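Local coordinates for hypothetical shikimate 5-dehydrogenase-like protein HI0607 (Haemophilus influenzae, PDB 1NPY), which catalyses the NADP(+)-dependent oxidation of shikimate to 3-dehydroshikimate in vitro, though so weakly that shikimate may not be its biological substrate, at residues Y28-L33 with D257-E262; Q43-A48 with K67-P72; Y104-K109 with I239-V244; P216-T219 with A225-R228. All blocks are in the same frame, centred on the assembly; numbering follows the deposited sequence.

Overall arrangement
The two lobes of this shikimate dehydrogenase-like chain are a mixed sheet and a parallel sheet of Rossmann type. Contact 3 lies nearest the middle, about 6 Å from the centre of the chain, where helices 102-113 and 235-251 cross beside Asp103, inferred to bind substrate. Contact 1 touches it through Ile260, which packs on Val240 and Val244; their centres are about 17 Å apart. Contact 2 includes Lys67, the inferred proton donor/acceptor, and comes within about 6 Å of contact 3 at the nearest atoms. Contact 4 sits on the parallel-sheet lobe, its centre about 38 Å from that of contact 2, on opposite sides of the chain's centre.

Contact 1 of 4, residues Y28-L33 with D257-E262; sequences YDKLGL and DELIAE
Lys30 and Leu259 bring the backbones of two helices to 7.9 Å, measured between their CA atoms, where the last turn of helix 19-31 meets the first turns of helix 257-268. The earlier helix finishes in a Schellman motif: Gly32 takes a positive phi of 66°, Leu33 N bonds back to Tyr28 O at 3.0 Å, and a weaker bond runs from Gly32 N to Asp29 O. The contact thus packs the C-terminal helix of the chain against a helix of the substrate-binding region, at the surface and far from the catalytic and cofactor sites.

Leu259 carries the apolar part of the contact. Both of its methyls rest against the base of the lysine: CD2 lies 3.6 Å from Lys30 CB, while CD1 touches both Lys30 CB and CG. CD2 also reaches Leu31 CD2 at 4.1 Å, so one branch spans two consecutive residues of the facing helix. Leu31 in turn rests on Phe247 of helix 235-251, and Leu259 also touches Leu27, one turn back.

Beyond this patch the lysine chain bends at chi2 (-74°) and runs past the leucine toward Glu262. The two charged ends do not meet directly, with Lys30 NZ and Glu262 OE1 4.8 Å apart. A water bridges them, accepting from Lys30 NZ at 2.9 Å and donating to Glu262 OE1 at 2.5 Å, a rather short distance.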
loop_
_atom_site.group_PDB
_atom_site.type_symbol
_atom_site.label_atom_id
_atom_site.label_comp_id
_atom_site.label_asym_id
_atom_site.label_seq_id
_atom_site.Cartn_x
_atom_site.Cartn_y
_atom_site.Cartn_z
ATOM N N TYR A 28 -17.808 6.449 -8.528
ATOM C CA TYR A 28 -18.649 6.086 -9.674
ATOM C C TYR A 28 -19.792 7.061 -9.872
ATOM O O TYR A 28 -20.087 7.474 -10.978
ATOM C CB TYR A 28 -19.264 4.686 -9.569
ATOM C CG TYR A 28 -18.261 3.579 -9.382
ATOM C CD1 TYR A 28 -17.055 3.526 -10.065
ATOM C CD2 TYR A 28 -18.570 2.501 -8.566
ATOM C CE1 TYR A 28 -16.170 2.463 -9.885
ATOM C CE2 TYR A 28 -17.714 1.419 -8.423
ATOM C CZ TYR A 28 -16.500 1.404 -9.055
ATOM O OH TYR A 28 -15.601 0.371 -8.905
ATOM N N ASP A 29 -20.426 7.435 -8.768
ATOM C CA ASP A 29 -21.510 8.385 -8.824
ATOM C C ASP A 29 -21.046 9.729 -9.394
ATOM O O ASP A 29 -21.698 10.267 -10.299
ATOM C CB ASP A 29 -22.134 8.498 -7.441
ATOM C CG ASP A 29 -23.246 9.513 -7.432
ATOM O OD1 ASP A 29 -24.261 9.226 -8.096
ATOM O OD2 ASP A 29 -23.133 10.601 -6.839
ATOM N N LYS A 30 -19.965 10.280 -8.843
ATOM C CA LYS A 30 -19.477 11.596 -9.229
ATOM C C LYS A 30 -19.008 11.633 -10.673
ATOM O O LYS A 30 -19.133 12.683 -11.318
ATOM C CB LYS A 30 -18.374 12.108 -8.294
ATOM C CG LYS A 30 -18.838 12.353 -6.854
ATOM C CD LYS A 30 -19.695 13.613 -6.785
ATOM C CE LYS A 30 -20.136 14.003 -5.391
ATOM N NZ LYS A 30 -20.338 15.481 -5.369
ATOM N N LEU A 31 -18.478 10.523 -11.184
ATOM C CA LEU A 31 -17.948 10.460 -12.543
ATOM C C LEU A 31 -18.922 9.931 -13.601
ATOM O O LEU A 31 -18.573 9.868 -14.781
ATOM C CB LEU A 31 -16.660 9.630 -12.577
ATOM C CG LEU A 31 -15.382 10.288 -12.046
ATOM C CD1 LEU A 31 -14.188 9.366 -12.263
ATOM C CD2 LEU A 31 -15.098 11.588 -12.758
ATOM N N GLY A 32 -20.149 9.598 -13.202
ATOM C CA GLY A 32 -21.148 9.095 -14.119
ATOM C C GLY A 32 -20.804 7.747 -14.710
ATOM O O GLY A 32 -21.128 7.472 -15.862
ATOM N N LEU A 33 -20.155 6.897 -13.917
ATOM C CA LEU A 33 -19.795 5.547 -14.343
ATOM C C LEU A 33 -20.789 4.481 -13.911
ATOM O O LEU A 33 -21.228 4.458 -12.760
ATOM C CB LEU A 33 -18.442 5.157 -13.776
ATOM C CG LEU A 33 -17.222 5.797 -14.414
ATOM C CD1 LEU A 33 -16.011 5.871 -13.529
ATOM C CD2 LEU A 33 -16.845 5.047 -15.692
ATOM N N ASP A 257 -7.894 15.382 -8.363
ATOM C CA ASP A 257 -7.404 15.497 -6.996
ATOM C C ASP A 257 -8.529 15.982 -6.092
ATOM O O ASP A 257 -8.642 15.521 -4.956
ATOM C CB ASP A 257 -6.229 16.471 -6.909
ATOM C CG ASP A 257 -4.996 15.990 -7.640
ATOM O OD1 ASP A 257 -4.768 14.766 -7.791
ATOM O OD2 ASP A 257 -4.199 16.853 -8.046
ATOM N N GLU A 258 -9.367 16.896 -6.579
ATOM C CA GLU A 258 -10.473 17.409 -5.770
ATOM C C GLU A 258 -11.458 16.308 -5.421
ATOM O O GLU A 258 -11.804 16.146 -4.243
ATOM C CB GLU A 258 -11.200 18.597 -6.413
ATOM C CG GLU A 258 -12.420 19.067 -5.637
ATOM C CD GLU A 258 -13.095 20.317 -6.182
ATOM O OE1 GLU A 258 -12.659 20.860 -7.220
ATOM O OE2 GLU A 258 -14.059 20.758 -5.513
ATOM N N LEU A 259 -11.822 15.491 -6.410
ATOM C CA LEU A 259 -12.748 14.416 -6.099
ATOM C C LEU A 259 -12.099 13.337 -5.235
ATOM O O LEU A 259 -12.777 12.756 -4.396
ATOM C CB LEU A 259 -13.294 13.739 -7.348
ATOM C CG LEU A 259 -14.797 13.488 -7.465
ATOM C CD1 LEU A 259 -15.693 14.693 -7.177
ATOM C CD2 LEU A 259 -14.969 13.036 -8.922
ATOM N N ILE A 260 -10.814 13.049 -5.424
ATOM C CA ILE A 260 -10.197 12.050 -4.552
ATOM C C ILE A 260 -10.262 12.495 -3.092
ATOM O O ILE A 260 -10.645 11.700 -2.227
ATOM C CB ILE A 260 -8.760 11.761 -4.958
ATOM C CG1 ILE A 260 -8.746 11.101 -6.334
ATOM C CG2 ILE A 260 -8.063 10.940 -3.875
ATOM C CD1 ILE A 260 -7.392 11.226 -7.013
ATOM N N ALA A 261 -9.984 13.773 -2.833
ATOM C CA ALA A 261 -10.001 14.266 -1.461
ATOM C C ALA A 261 -11.415 14.172 -0.879
ATOM O O ALA A 261 -11.568 13.798 0.281
ATOM C CB ALA A 261 -9.426 15.669 -1.365
ATOM N N GLU A 262 -12.449 14.495 -1.655
ATOM C CA GLU A 262 -13.818 14.341 -1.159
ATOM C C GLU A 262 -14.175 12.887 -0.878
ATOM O O GLU A 262 -14.798 12.576 0.137
ATOM C CB GLU A 262 -14.814 14.933 -2.153
ATOM C CG GLU A 262 -14.660 16.428 -2.304
ATOM C CD GLU A 262 -15.685 16.993 -3.259
ATOM O OE1 GLU A 262 -16.757 17.414 -2.789
ATOM O OE2 GLU A 262 -15.426 16.927 -4.476
HETATM O O HOH W 1 -19.211 17.254 -3.312
#

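Contact 2 of 4, residues Q43-A48 with K67-P72; sequences QDIEHA and KETCMP
Ile45 meets Thr69 and Cys70 with both branches of its side chain, and its CA comes to 6.2 Å from that of Cys70. The gamma methyl CG2 goes to the threonine, 3.8 Å from Thr69 OG1, and lies near the carbonyl oxygen of the same residue as well. CG1 instead lies over the backbone of the next residue, 3.9 Å from Cys70 CA, and touches Cys70 CB at 4.1 Å. This division follows from chi1 of -166°, which sets CG1 opposite the backbone N and turns CG2 to the threonine. Cys70 itself is buried, and it is its backbone and CB, rather than its sulfur, that face the isoleucine.

One shell out, Ile45 also packs on Phe66 and on Leu12 of strand 7-12, which places the contact beside the mixed sheet of the substrate-binding domain, where helix 45-55 meets the loop between strands 59-62 and 76-77. That loop folds into a type I beta turn from Glu68 to Met71, closed by Met71 N to Glu68 O at 3.1 Å, and the turn presents Thr69 and Cys70 to the helix.

The helix start is fixed by its N-cap, Asp44. Its OD1 accepts from His47 N at 3.3 Å, the N-H approaching from well above the carboxylate plane. Just ahead of the turn, Lys67, the inferred proton donor/acceptor, forms a long, weak ion pair with Asp103 through its NZ, while Glu68 OE2 is hydrogen-bonded to Ser86 OG.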
loop_
_atom_site.group_PDB
_atom_site.type_symbol
_atom_site.label_atom_id
_atom_site.label_comp_id
_atom_site.label_asym_id
_atom_site.label_seq_id
_atom_site.Cartn_x
_atom_site.Cartn_y
_atom_site.Cartn_z
ATOM N N GLN A 43 -13.839 -18.544 1.655
ATOM C CA GLN A 43 -12.958 -19.570 2.206
ATOM C C GLN A 43 -12.427 -20.486 1.115
ATOM O O GLN A 43 -11.803 -21.516 1.397
ATOM C CB GLN A 43 -13.680 -20.376 3.289
ATOM C CG GLN A 43 -14.182 -19.564 4.471
ATOM C CD GLN A 43 -14.702 -20.488 5.536
ATOM O OE1 GLN A 43 -15.870 -20.881 5.498
ATOM N NE2 GLN A 43 -13.822 -20.915 6.432
ATOM N N ASP A 44 -12.582 -20.086 -0.143
ATOM C CA ASP A 44 -12.104 -20.868 -1.277
ATOM C C ASP A 44 -11.600 -19.959 -2.391
ATOM O O ASP A 44 -12.333 -19.725 -3.365
ATOM C CB ASP A 44 -13.280 -21.690 -1.796
ATOM C CG ASP A 44 -12.936 -22.650 -2.913
ATOM O OD1 ASP A 44 -11.816 -22.692 -3.479
ATOM O OD2 ASP A 44 -13.819 -23.437 -3.305
ATOM N N ILE A 45 -10.368 -19.474 -2.242
ATOM C CA ILE A 45 -9.774 -18.511 -3.172
ATOM C C ILE A 45 -9.818 -19.038 -4.603
ATOM O O ILE A 45 -10.071 -18.253 -5.539
ATOM C CB ILE A 45 -8.353 -18.070 -2.709
ATOM C CG1 ILE A 45 -7.837 -16.828 -3.449
ATOM C CG2 ILE A 45 -7.369 -19.194 -2.900
ATOM C CD1 ILE A 45 -8.804 -15.655 -3.420
ATOM N N GLU A 46 -9.557 -20.333 -4.796
ATOM C CA GLU A 46 -9.605 -20.905 -6.138
ATOM C C GLU A 46 -10.909 -20.611 -6.869
ATOM O O GLU A 46 -10.930 -20.096 -7.994
ATOM C CB GLU A 46 -9.376 -22.419 -6.130
ATOM C CG GLU A 46 -9.556 -23.094 -7.465
ATOM C CD GLU A 46 -9.313 -24.597 -7.422
ATOM O OE1 GLU A 46 -9.036 -25.202 -6.367
ATOM O OE2 GLU A 46 -9.421 -25.177 -8.502
ATOM N N HIS A 47 -12.023 -20.953 -6.241
ATOM C CA HIS A 47 -13.313 -20.783 -6.913
ATOM C C HIS A 47 -13.819 -19.349 -6.851
ATOM O O HIS A 47 -14.605 -18.944 -7.705
ATOM C CB HIS A 47 -14.344 -21.807 -6.426
ATOM C CG HIS A 47 -13.954 -23.216 -6.732
ATOM N ND1 HIS A 47 -13.897 -23.709 -8.016
ATOM C CD2 HIS A 47 -13.500 -24.206 -5.930
ATOM C CE1 HIS A 47 -13.439 -24.949 -7.989
ATOM N NE2 HIS A 47 -13.249 -25.295 -6.732
ATOM N N ALA A 48 -13.317 -18.562 -5.908
ATOM C CA ALA A 48 -13.590 -17.127 -5.915
ATOM C C ALA A 48 -12.984 -16.464 -7.148
ATOM O O ALA A 48 -13.694 -15.739 -7.855
ATOM C CB ALA A 48 -13.067 -16.500 -4.657
ATOM N N LYS A 67 -3.192 -12.698 -0.979
ATOM C CA LYS A 67 -2.380 -11.916 -1.907
ATOM C C LYS A 67 -1.370 -12.791 -2.639
ATOM O O LYS A 67 -0.965 -12.491 -3.775
ATOM C CB LYS A 67 -1.676 -10.760 -1.181
ATOM C CG LYS A 67 -2.601 -9.655 -0.683
ATOM C CD LYS A 67 -1.720 -8.489 -0.224
ATOM C CE LYS A 67 -2.516 -7.286 0.230
ATOM N NZ LYS A 67 -1.522 -6.336 0.797
ATOM N N GLU A 68 -0.998 -13.910 -2.019
ATOM C CA GLU A 68 -0.204 -14.903 -2.737
ATOM C C GLU A 68 -0.979 -16.118 -3.244
ATOM O O GLU A 68 -0.724 -16.609 -4.345
ATOM C CB GLU A 68 0.976 -15.367 -1.886
ATOM C CG GLU A 68 1.885 -14.233 -1.455
ATOM C CD GLU A 68 1.368 -13.426 -0.281
ATOM O OE1 GLU A 68 0.747 -14.015 0.635
ATOM O OE2 GLU A 68 1.595 -12.186 -0.288
ATOM N N THR A 69 -1.933 -16.595 -2.453
ATOM C CA THR A 69 -2.725 -17.756 -2.876
ATOM C C THR A 69 -3.609 -17.536 -4.097
ATOM O O THR A 69 -3.973 -18.513 -4.745
ATOM C CB THR A 69 -3.560 -18.382 -1.734
ATOM O OG1 THR A 69 -4.501 -17.437 -1.204
ATOM C CG2 THR A 69 -2.670 -18.798 -0.554
ATOM N N CYS A 70 -3.964 -16.287 -4.425
ATOM C CA CYS A 70 -4.690 -16.035 -5.653
ATOM C C CYS A 70 -3.850 -16.249 -6.920
ATOM O O CYS A 70 -4.397 -16.398 -8.006
ATOM C CB CYS A 70 -5.246 -14.599 -5.682
ATOM S SG CYS A 70 -4.047 -13.262 -5.861
ATOM N N MET A 71 -2.532 -16.210 -6.816
ATOM C CA MET A 71 -1.687 -16.032 -7.986
ATOM C C MET A 71 -1.737 -17.191 -8.991
ATOM O O MET A 71 -1.716 -16.935 -10.192
ATOM C CB MET A 71 -0.257 -15.717 -7.549
ATOM C CG MET A 71 -0.169 -14.389 -6.804
ATOM S SD MET A 71 1.474 -13.866 -6.304
ATOM C CE MET A 71 2.305 -13.716 -7.789
ATOM N N PRO A 72 -1.812 -18.438 -8.536
ATOM C CA PRO A 72 -1.915 -19.581 -9.455
ATOM C C PRO A 72 -3.107 -19.529 -10.404
ATOM O O PRO A 72 -3.149 -20.201 -11.436
ATOM C CB PRO A 72 -2.023 -20.767 -8.499
ATOM C CG PRO A 72 -1.275 -20.356 -7.305
ATOM C CD PRO A 72 -1.689 -18.892 -7.143
#

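Contact 3 of 4, residues Y104-K109 with I239-V244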
loop_
_atom_site.group_PDB
_atom_site.type_symbol
_atom_site.label_atom_id
_atom_site.label_comp_id
_atom_site.label_asym_id
_atom_site.label_seq_id
_atom_site.Cartn_x
_atom_site.Cartn_y
_atom_site.Cartn_z
ATOM N N TYR A 104 2.808 -1.219 -4.145
ATOM C CA TYR A 104 4.094 -0.953 -4.763
ATOM C C TYR A 104 4.025 0.286 -5.665
ATOM O O TYR A 104 4.862 1.187 -5.567
ATOM C CB TYR A 104 4.562 -2.207 -5.520
ATOM C CG TYR A 104 5.769 -1.968 -6.391
ATOM C CD1 TYR A 104 7.058 -2.055 -5.867
ATOM C CD2 TYR A 104 5.625 -1.578 -7.727
ATOM C CE1 TYR A 104 8.163 -1.755 -6.651
ATOM C CE2 TYR A 104 6.729 -1.308 -8.511
ATOM C CZ TYR A 104 7.992 -1.410 -7.974
ATOM O OH TYR A 104 9.076 -1.111 -8.779
ATOM N N ILE A 105 3.031 0.342 -6.548
ATOM C CA ILE A 105 2.884 1.487 -7.447
ATOM C C ILE A 105 2.755 2.775 -6.639
ATOM O O ILE A 105 3.381 3.780 -6.979
ATOM C CB ILE A 105 1.729 1.285 -8.442
ATOM C CG1 ILE A 105 1.981 0.064 -9.328
ATOM C CG2 ILE A 105 1.530 2.482 -9.365
ATOM C CD1 ILE A 105 0.780 -0.365 -10.120
ATOM N N ALA A 106 1.917 2.772 -5.607
ATOM C CA ALA A 106 1.708 3.966 -4.785
ATOM C C ALA A 106 2.997 4.448 -4.136
ATOM O O ALA A 106 3.241 5.658 -4.080
ATOM C CB ALA A 106 0.631 3.727 -3.713
ATOM N N ILE A 107 3.837 3.523 -3.684
ATOM C CA ILE A 107 5.033 3.919 -2.952
ATOM C C ILE A 107 6.026 4.544 -3.938
ATOM O O ILE A 107 6.591 5.607 -3.676
ATOM C CB ILE A 107 5.663 2.797 -2.115
ATOM C CG1 ILE A 107 4.724 2.403 -0.967
ATOM C CG2 ILE A 107 6.954 3.359 -1.516
ATOM C CD1 ILE A 107 4.778 0.956 -0.625
ATOM N N VAL A 108 6.152 3.930 -5.109
ATOM C CA VAL A 108 6.982 4.482 -6.185
ATOM C C VAL A 108 6.502 5.889 -6.553
ATOM O O VAL A 108 7.315 6.805 -6.723
ATOM C CB VAL A 108 6.938 3.584 -7.434
ATOM C CG1 VAL A 108 7.604 4.288 -8.639
ATOM C CG2 VAL A 108 7.597 2.235 -7.190
ATOM N N LYS A 109 5.195 6.063 -6.720
ATOM C CA LYS A 109 4.616 7.369 -6.972
ATOM C C LYS A 109 4.861 8.430 -5.905
ATOM O O LYS A 109 5.117 9.592 -6.240
ATOM C CB LYS A 109 3.118 7.287 -7.311
ATOM C CG LYS A 109 2.843 6.622 -8.665
ATOM C CD LYS A 109 1.426 6.849 -9.183
ATOM C CE LYS A 109 1.235 6.543 -10.681
ATOM N NZ LYS A 109 2.488 6.682 -11.484
ATOM N N ILE A 239 -2.868 4.603 1.347
ATOM C CA ILE A 239 -4.129 3.881 1.177
ATOM C C ILE A 239 -4.957 4.515 0.075
ATOM O O ILE A 239 -5.575 3.814 -0.742
ATOM C CB ILE A 239 -4.936 3.844 2.474
ATOM C CG1 ILE A 239 -4.209 2.974 3.497
ATOM C CG2 ILE A 239 -6.324 3.271 2.260
ATOM C CD1 ILE A 239 -4.913 2.896 4.818
ATOM N N VAL A 240 -4.988 5.844 0.080
ATOM C CA VAL A 240 -5.757 6.529 -0.947
ATOM C C VAL A 240 -5.183 6.331 -2.350
ATOM O O VAL A 240 -5.929 6.022 -3.285
ATOM C CB VAL A 240 -5.946 8.026 -0.624
ATOM C CG1 VAL A 240 -6.612 8.715 -1.831
ATOM C CG2 VAL A 240 -6.789 8.181 0.627
ATOM N N LEU A 241 -3.875 6.461 -2.527
ATOM C CA LEU A 241 -3.290 6.395 -3.856
ATOM C C LEU A 241 -3.383 4.971 -4.377
ATOM O O LEU A 241 -3.661 4.794 -5.566
ATOM C CB LEU A 241 -1.829 6.864 -3.841
ATOM C CG LEU A 241 -1.112 6.930 -5.194
ATOM C CD1 LEU A 241 -1.959 7.688 -6.213
ATOM C CD2 LEU A 241 0.255 7.603 -4.971
ATOM N N GLN A 242 -3.187 3.967 -3.521
ATOM C CA GLN A 242 -3.300 2.596 -4.007
ATOM C C GLN A 242 -4.714 2.298 -4.483
ATOM O O GLN A 242 -4.864 1.649 -5.517
ATOM C CB GLN A 242 -2.825 1.543 -3.022
ATOM C CG GLN A 242 -3.721 1.297 -1.847
ATOM C CD GLN A 242 -3.047 0.780 -0.581
ATOM O OE1 GLN A 242 -2.081 1.379 -0.099
ATOM N NE2 GLN A 242 -3.585 -0.296 -0.001
ATOM N N ALA A 243 -5.717 2.866 -3.820
ATOM C CA ALA A 243 -7.116 2.724 -4.240
ATOM C C ALA A 243 -7.440 3.452 -5.545
ATOM O O ALA A 243 -8.140 2.933 -6.419
ATOM C CB ALA A 243 -8.037 3.191 -3.135
ATOM N N VAL A 244 -6.948 4.682 -5.655
ATOM C CA VAL A 244 -7.030 5.456 -6.902
ATOM C C VAL A 244 -6.452 4.684 -8.082
ATOM O O VAL A 244 -7.025 4.702 -9.166
ATOM C CB VAL A 244 -6.386 6.842 -6.725
ATOM C CG1 VAL A 244 -6.239 7.537 -8.069
ATOM C CG2 VAL A 244 -7.262 7.681 -5.799
#
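Ala106 faces Leu241 and Gln242 at the tight side of this crossing, its small methyl letting the two backbones come as near as 5.2 Å between Ala106 CA and Gln242 CA. Ala106 CB sits 3.8 Å from Gln242 N and 3.9 Å from Leu241 CG, and it also touches the CB of the glutamine. The leucine closes over this spot from one side. Its CG lies opposite the backbone N (chi1 -176°), which puts CD2 3.7 Å from Ala106 O.

The axes of the short segments 104-109 and 239-244 come to 8.4 Å at an angle of 118°, a steeply crossed helix pair by which helix 102-113, leading from the mixed-sheet lobe into the Rossmann-type lobe, leans on helix 235-251. On the far side of helix 102-113, Ile107 packs on Ala133, Val134 and Ala137 of helix 131-140. In the other helix, Ala243 touches Phe19 and Phe23 of helix 19-31.

The looser side belongs to Lys109, which is exposed. Its CB lies against the same methyl, 3.7 Å from Leu241 CD2, but the remainder of the chain heads off from the neighbouring helix. At the other end Gln242 lies close to Asp103, inferred to bind substrate, and its backbone oxygen accepts a hydrogen bond from Thr102 OG1.

Contact 4 of 4, residues P216-T219 with A225-R228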
loop_
_atom_site.group_PDB
_atom_site.type_symbol
_atom_site.label_atom_id
_atom_site.label_comp_id
_atom_site.label_asym_id
_atom_site.label_seq_id
_atom_site.Cartn_x
_atom_site.Cartn_y
_atom_site.Cartn_z
ATOM N N PRO A 216 -3.763 6.425 13.621
ATOM C CA PRO A 216 -4.085 7.786 13.175
ATOM C C PRO A 216 -3.055 8.267 12.161
ATOM O O PRO A 216 -1.990 7.667 12.103
ATOM C CB PRO A 216 -3.900 8.597 14.462
ATOM C CG PRO A 216 -2.741 7.893 15.136
ATOM C CD PRO A 216 -3.035 6.429 14.903
ATOM N N VAL A 217 -3.307 9.369 11.462
ATOM C CA VAL A 217 -2.258 10.002 10.669
ATOM C C VAL A 217 -1.139 10.471 11.605
ATOM O O VAL A 217 0.056 10.286 11.327
ATOM C CB VAL A 217 -2.857 11.198 9.898
ATOM C CG1 VAL A 217 -1.769 11.990 9.169
ATOM C CG2 VAL A 217 -3.912 10.678 8.938
ATOM N N GLU A 218 -1.536 11.129 12.692
ATOM C CA GLU A 218 -0.560 11.741 13.581
ATOM C C GLU A 218 -0.105 10.692 14.599
ATOM O O GLU A 218 -0.506 10.727 15.779
ATOM C CB GLU A 218 -1.163 12.970 14.266
ATOM C CG GLU A 218 -1.529 14.098 13.306
ATOM C CD GLU A 218 -0.313 14.875 12.831
ATOM O OE1 GLU A 218 0.693 14.926 13.568
ATOM O OE2 GLU A 218 -0.312 15.384 11.690
ATOM N N THR A 219 0.702 9.734 14.137
ATOM C CA THR A 219 1.422 8.845 15.055
ATOM C C THR A 219 2.464 9.624 15.866
ATOM O O THR A 219 2.784 10.750 15.504
ATOM C CB THR A 219 2.173 7.733 14.308
ATOM O OG1 THR A 219 3.042 8.351 13.348
ATOM C CG2 THR A 219 1.245 6.804 13.527
ATOM N N ALA A 225 8.157 14.443 14.035
ATOM C CA ALA A 225 8.768 14.960 12.812
ATOM C C ALA A 225 8.212 16.343 12.449
ATOM O O ALA A 225 8.944 17.235 12.006
ATOM C CB ALA A 225 8.530 13.982 11.679
ATOM N N GLN A 226 6.899 16.496 12.577
ATOM C CA GLN A 226 6.269 17.787 12.310
ATOM C C GLN A 226 6.701 18.865 13.295
ATOM O O GLN A 226 6.851 20.033 12.930
ATOM C CB GLN A 226 4.753 17.665 12.302
ATOM C CG GLN A 226 4.242 16.873 11.133
ATOM C CD GLN A 226 2.749 16.662 11.157
ATOM O OE1 GLN A 226 2.134 16.769 12.210
ATOM N NE2 GLN A 226 2.192 16.251 10.030
ATOM N N ALA A 227 6.880 18.476 14.550
ATOM C CA ALA A 227 7.334 19.403 15.577
ATOM C C ALA A 227 8.772 19.853 15.368
ATOM O O ALA A 227 9.204 20.851 15.962
ATOM C CB ALA A 227 7.203 18.746 16.946
ATOM N N ARG A 228 9.523 19.102 14.564
ATOM C CA ARG A 228 10.887 19.462 14.213
ATOM C C ARG A 228 10.993 19.994 12.791
ATOM O O ARG A 228 12.106 20.220 12.333
ATOM C CB ARG A 228 11.834 18.278 14.419
ATOM C CG ARG A 228 11.905 17.794 15.857
ATOM C CD ARG A 228 12.497 18.870 16.750
ATOM N NE ARG A 228 12.206 18.611 18.153
ATOM C CZ ARG A 228 12.858 19.176 19.165
ATOM N NH1 ARG A 228 13.824 20.066 18.944
ATOM N NH2 ARG A 228 12.520 18.841 20.407
#
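The loop leading into an N-capped helix meets the last turn of that helix here, through a polar pair on the surface of the Rossmann-type lobe: Glu218, in the loop after strand 208-211, meets Gln226 near the end of helix 220-227. The backbones stay well apart, 9.2 Å between the two CA atoms, and the side chains span the gap, crossing at about a right angle. Glu218 is the centre of an inverse gamma turn, in which Thr219 N bonds weakly to Val217 O at 2.9 Å. Next in the chain, Thr219 is the N-cap, its OG1 bonded to Ile222 N and to Asp211 OD2.

The glutamate bends at chi2 (-76°), which brings its carboxylate nearer the glutamine, whereas the glutamine extends to meet it. The carboxylate and amide planes stand 39° apart. Glu218 OE1 also has a long, weak ion pair with Arg223 NE, one turn before the glutamine, and Gln226 also touches Thr232 of strand 231-233, the edge strand of the parallel sheet. Across the gap, both carboxylate oxygens gather at the amide end, and Glu218 OE2 lies 3.4 Å from Gln226 CD.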